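Local structure of glycerophosphodiester phosphodiesterase (Parabacteroides distasonis, 3NO3) at residues 104-109 / 137-142; 9-14 / 52-57. The protein belongs to the glycerophosphodiester phosphodiesterase family, TIM-barrel proteins, and carries a magnesium ion at the mouth of its barrel. All coordinates share one frame; numbering follows the deposited sequence.

Contact 1. Residues 104-109 / 137-142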
# COMPACT_ATOMS: atom_id res chain seq x y z
N LEU A 104 -4.32 -0.87 5.17
CA LEU A 104 -5.04 -1.48 6.31
C LEU A 104 -6.01 -2.52 5.73
O LEU A 104 -6.91 -2.18 4.93
CB LEU A 104 -5.79 -0.48 7.17
CG LEU A 104 -6.37 -0.97 8.49
CD1 LEU A 104 -5.24 -1.55 9.45
CD2 LEU A 104 -7.23 0.16 9.16
N LYS A 105 -5.85 -3.77 6.14
CA LYS A 105 -6.76 -4.86 5.75
C LYS A 105 -8.14 -4.64 6.33
O LYS A 105 -8.29 -3.94 7.35
CB LYS A 105 -6.22 -6.18 6.23
CG LYS A 105 -4.87 -6.58 5.59
CD LYS A 105 -4.97 -6.94 4.09
CE LYS A 105 -5.90 -8.14 3.79
NZ LYS A 105 -5.55 -8.72 2.45
N SER A 106 -9.14 -5.21 5.69
CA SER A 106 -10.51 -5.10 6.14
C SER A 106 -10.75 -5.92 7.44
O SER A 106 -10.39 -7.12 7.49
CB SER A 106 -11.46 -5.61 5.06
OG SER A 106 -12.81 -5.33 5.39
N HIS A 107 -11.37 -5.27 8.43
CA HIS A 107 -11.74 -5.86 9.71
C HIS A 107 -13.20 -6.18 9.73
O HIS A 107 -13.91 -5.94 8.74
CB HIS A 107 -11.24 -4.96 10.87
CG HIS A 107 -9.76 -4.96 10.99
ND1 HIS A 107 -8.96 -4.44 10.00
CD2 HIS A 107 -8.93 -5.51 11.90
CE1 HIS A 107 -7.69 -4.66 10.31
NE2 HIS A 107 -7.65 -5.32 11.45
N ASP A 108 -13.65 -6.79 10.82
CA ASP A 108 -14.93 -7.56 10.83
C ASP A 108 -16.24 -6.77 11.07
O ASP A 108 -17.33 -7.31 10.87
CB ASP A 108 -14.77 -8.80 11.75
CG ASP A 108 -14.54 -8.46 13.24
OD1 ASP A 108 -14.93 -7.35 13.72
OD2 ASP A 108 -13.92 -9.31 13.93
N THR A 109 -16.13 -5.50 11.42
CA THR A 109 -17.26 -4.59 11.52
C THR A 109 -16.82 -3.20 11.19
O THR A 109 -15.59 -2.94 11.24
CB THR A 109 -17.82 -4.47 12.97
OG1 THR A 109 -16.82 -3.87 13.82
CG2 THR A 109 -18.29 -5.81 13.55
N SER A 137 -6.98 1.31 1.46
CA SER A 137 -7.77 0.21 2.02
C SER A 137 -8.91 -0.16 1.08
O SER A 137 -9.46 0.70 0.41
CB SER A 137 -8.37 0.59 3.40
OG SER A 137 -9.00 -0.49 4.04
N PHE A 138 -9.28 -1.44 1.05
CA PHE A 138 -10.56 -1.83 0.47
C PHE A 138 -11.76 -1.43 1.28
O PHE A 138 -12.87 -1.45 0.74
CB PHE A 138 -10.63 -3.37 0.30
CG PHE A 138 -9.76 -3.89 -0.84
CD1 PHE A 138 -10.25 -3.93 -2.14
CD2 PHE A 138 -8.46 -4.30 -0.61
CE1 PHE A 138 -9.43 -4.38 -3.19
CE2 PHE A 138 -7.67 -4.79 -1.65
CZ PHE A 138 -8.16 -4.81 -2.93
N ASN A 139 -11.56 -1.17 2.58
CA ASN A 139 -12.66 -0.93 3.48
C ASN A 139 -13.00 0.53 3.60
O ASN A 139 -12.15 1.34 4.02
CB ASN A 139 -12.32 -1.47 4.89
CG ASN A 139 -13.53 -1.46 5.80
OD1 ASN A 139 -13.80 -0.45 6.48
ND2 ASN A 139 -14.30 -2.55 5.77
N MSE A 140 -14.24 0.86 3.34
CA MSE A 140 -14.66 2.26 3.34
C MSE A 140 -14.69 2.87 4.73
O MSE A 140 -14.34 4.04 4.88
CB MSE A 140 -16.05 2.39 2.71
CG MSE A 140 -16.59 3.82 2.63
SE MSE A 140 -15.39 5.13 1.81
CE MSE A 140 -15.70 4.58 -0.01
N ASP A 141 -15.06 2.09 5.74
CA ASP A 141 -15.05 2.59 7.15
C ASP A 141 -13.63 2.91 7.61
O ASP A 141 -13.42 3.96 8.26
CB ASP A 141 -15.78 1.61 8.08
CG ASP A 141 -17.22 1.35 7.64
OD1 ASP A 141 -18.00 2.32 7.70
OD2 ASP A 141 -17.55 0.23 7.22
N ALA A 142 -12.64 2.09 7.22
CA ALA A 142 -11.24 2.38 7.52
C ALA A 142 -10.78 3.69 6.84
O ALA A 142 -10.19 4.51 7.48
CB ALA A 142 -10.32 1.22 7.08
O HOH W 1 -7.56 -3.32 2.45
O HOH W 2 -14.13 -4.30 3.29
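Ser137 OG donates a hydrogen bond to Leu104 O at 2.8 Å, the one clear direct hydrogen bond across the two segments; it approaches close to the axis of the carbonyl (C=O...OG 153°), tilted 18° out of the carbonyl plane. With OG anti to the backbone N of Ser137 (chi1 -173°), the hydroxyl reaches across to this carbonyl and also accepts from Asn139 N at 3.0 Å, closing an ST turn. A single oxygen thereby ties the strand end to its neighbour and shapes the chain that leads into the next helix. Leu104 O accepts a second hydrogen bond from water 1, which in turn accepts from Phe138 N, so this carbonyl is gripped by two donors. In one of two conformers of Ser106, OG lies 2.7 Å from water 2, which accepts from Asn139 ND2; this bridge is therefore less certain. These residues stand at the C-terminal ends of the parallel neighbours 99-104 and 133-137 of the TIM barrel, where each strand gives way to the loop before its helix, 110-126 and 140-149. Asn139 is the N-cap of the latter: its OD1 accepts from Ala142 N at 2.9 Å, in the carbonyl plane and on a lone pair. The same amide thus caps the helix through its oxygen and serves water 2 through its nitrogen. Apolar contact is confined to Leu104 CD2, which meets Ala142 CB at 3.9 Å; CG, anti to the backbone N, sends the leucine branch alongside the first turn of the helix, with Phe146 and Ser120 also touching it. Within the loop 104-109, His107 ND1 donates weakly to Lys105 O, while its NE2 is hydrogen-bonded to Leu44 N.

Contact 2. Residues 9-14 / 52-57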
# COMPACT_ATOMS: atom_id res chain seq x y z
N ALA A 9 6.65 -0.78 -4.99
CA ALA A 9 6.93 -2.19 -4.79
C ALA A 9 5.86 -2.82 -3.92
O ALA A 9 5.86 -2.65 -2.68
CB ALA A 9 8.32 -2.38 -4.15
N HIS A 10 4.95 -3.55 -4.58
CA HIS A 10 3.85 -4.27 -3.94
C HIS A 10 4.42 -5.31 -2.96
O HIS A 10 5.20 -6.18 -3.40
CB HIS A 10 3.05 -5.03 -5.03
CG HIS A 10 1.78 -5.66 -4.53
ND1 HIS A 10 1.47 -6.99 -4.73
CD2 HIS A 10 0.69 -5.09 -3.95
CE1 HIS A 10 0.25 -7.21 -4.26
NE2 HIS A 10 -0.22 -6.09 -3.74
N ARG A 11 4.04 -5.21 -1.68
CA ARG A 11 4.55 -6.09 -0.58
C ARG A 11 6.08 -5.96 -0.38
O ARG A 11 6.71 -6.88 0.12
CB ARG A 11 4.12 -7.55 -0.78
CG ARG A 11 2.59 -7.67 -0.91
CD ARG A 11 2.07 -9.04 -1.20
NE ARG A 11 0.65 -8.95 -1.54
CZ ARG A 11 -0.13 -10.00 -1.89
NH1 ARG A 11 0.32 -11.24 -1.90
NH2 ARG A 11 -1.38 -9.79 -2.19
N GLY A 12 6.63 -4.83 -0.79
CA GLY A 12 8.06 -4.61 -0.88
C GLY A 12 8.68 -5.33 -2.04
O GLY A 12 7.99 -6.00 -2.82
N TYR A 13 10.00 -5.19 -2.18
CA TYR A 13 10.65 -5.91 -3.27
C TYR A 13 10.91 -7.33 -2.79
O TYR A 13 11.94 -7.61 -2.18
CB TYR A 13 11.92 -5.23 -3.76
CG TYR A 13 12.55 -5.79 -5.03
CD1 TYR A 13 11.87 -6.64 -5.92
CD2 TYR A 13 13.84 -5.41 -5.39
CE1 TYR A 13 12.45 -7.10 -7.08
CE2 TYR A 13 14.42 -5.86 -6.57
CZ TYR A 13 13.71 -6.71 -7.41
OH TYR A 13 14.28 -7.15 -8.58
N TRP A 14 9.95 -8.20 -3.09
CA TRP A 14 9.95 -9.57 -2.65
C TRP A 14 10.42 -10.59 -3.68
O TRP A 14 10.86 -11.65 -3.28
CB TRP A 14 8.61 -9.98 -2.07
CG TRP A 14 7.49 -10.02 -3.02
CD1 TRP A 14 6.67 -9.00 -3.34
CD2 TRP A 14 7.03 -11.16 -3.77
NE1 TRP A 14 5.77 -9.39 -4.27
CE2 TRP A 14 5.94 -10.72 -4.55
CE3 TRP A 14 7.43 -12.49 -3.85
CZ2 TRP A 14 5.25 -11.55 -5.43
CZ3 TRP A 14 6.72 -13.34 -4.73
CH2 TRP A 14 5.66 -12.86 -5.51
N VAL A 52 2.06 -7.24 10.28
CA VAL A 52 2.22 -7.03 8.86
C VAL A 52 2.15 -8.38 8.15
O VAL A 52 3.03 -9.25 8.35
CB VAL A 52 3.53 -6.32 8.53
CG1 VAL A 52 3.65 -6.09 7.01
CG2 VAL A 52 3.56 -4.98 9.23
N TYR A 53 1.09 -8.58 7.36
CA TYR A 53 0.86 -9.84 6.62
C TYR A 53 -0.31 -9.67 5.64
O TYR A 53 -1.26 -8.95 5.94
CB TYR A 53 0.58 -11.02 7.59
CG TYR A 53 0.80 -12.38 6.97
CD1 TYR A 53 2.08 -12.87 6.76
CD2 TYR A 53 -0.27 -13.16 6.55
CE1 TYR A 53 2.31 -14.09 6.19
CE2 TYR A 53 -0.07 -14.43 5.98
CZ TYR A 53 1.24 -14.88 5.79
OH TYR A 53 1.46 -16.08 5.22
N HIS A 54 -0.22 -10.28 4.44
CA HIS A 54 -1.28 -10.10 3.44
C HIS A 54 -2.55 -10.88 3.76
O HIS A 54 -3.64 -10.30 3.87
CB HIS A 54 -0.84 -10.46 2.02
CG HIS A 54 -2.01 -10.58 1.08
ND1 HIS A 54 -2.85 -9.52 0.78
CD2 HIS A 54 -2.52 -11.65 0.42
CE1 HIS A 54 -3.80 -9.93 -0.04
NE2 HIS A 54 -3.62 -11.23 -0.27
N ASP A 55 -2.43 -12.20 3.85
CA ASP A 55 -3.64 -13.04 3.95
C ASP A 55 -4.29 -12.91 5.34
O ASP A 55 -3.62 -12.54 6.34
CB ASP A 55 -3.30 -14.49 3.67
CG ASP A 55 -3.05 -14.77 2.16
OD1 ASP A 55 -4.00 -14.63 1.35
OD2 ASP A 55 -1.93 -15.17 1.83
N ASN A 56 -5.58 -13.17 5.39
CA ASN A 56 -6.29 -13.11 6.67
C ASN A 56 -5.91 -14.25 7.61
O ASN A 56 -6.08 -14.10 8.80
CB ASN A 56 -7.81 -13.10 6.43
CG ASN A 56 -8.30 -11.82 5.76
OD1 ASN A 56 -7.89 -10.72 6.10
ND2 ASN A 56 -9.21 -11.98 4.81
N ASP A 57 -5.35 -15.35 7.08
CA ASP A 57 -4.97 -16.53 7.86
C ASP A 57 -3.50 -16.83 7.57
O ASP A 57 -3.09 -16.76 6.43
CB ASP A 57 -5.80 -17.73 7.43
CG ASP A 57 -7.29 -17.47 7.56
OD1 ASP A 57 -7.79 -17.64 8.69
OD2 ASP A 57 -7.95 -17.04 6.58
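Arg11 lays its guanidinium flat on the imidazole of His54, a cation-pi stack between two loops that follow strands 6-9 and 50-52 at the mouth of the TIM barrel. The centres are 3.7 Å apart and the planes 21° from parallel. NH2 sits over the middle of the imidazole, 3.1 Å above its plane, whereas CZ lies toward the CG side, 3.6 Å from His54 CG. The stack is therefore offset, with one nitrogen of the guanidinium meeting the ring face. The arginine chain is extended from CG to NE, which carries the flat group out to the histidine, and His54 CG, anti to its own backbone N (chi1 166°), turns the ring to receive it.

Polar bonds from other residues hold the stacking group. Arg11 NH1 is hydrogen-bonded to Gln21 OE1, and a long, weak ion pair joins NE to the metal ligand Asp41. The backbone is set by a type II beta turn from Ala9 to Gly12, closed by Gly12 N donating to Ala9 O at 3.0 Å; Arg11 N in this turn donates to Glu39, another magnesium ligand.

Van der Waals packing comes from the arginine's own neighbour: Arg11 CG rests over the centre of the His10 ring, 4.0 Å above its plane.

Both contacts flank the mouth of one barrel, their centres about 16 Å apart, and along the chain contact 2 closes before contact 1 opens. Lys105 joins them: its NZ donates to His54 O at 2.9 Å, linking the loop after strand 99-104 to the backbone of the histidine that stacks in contact 2. The magnesium, bound by Glu39, Asp41 and Glu103, lies between them, about 5 Å from the side chain of His54 and about 9 Å from that of Ser137. Glu103 immediately precedes the first segment of contact 1. A glycerol, probably from the crystallisation liquor, lies about 5 Å from the Arg11 side chain and is hydrogen-bonded to His10 NE2; it may mark a pocket.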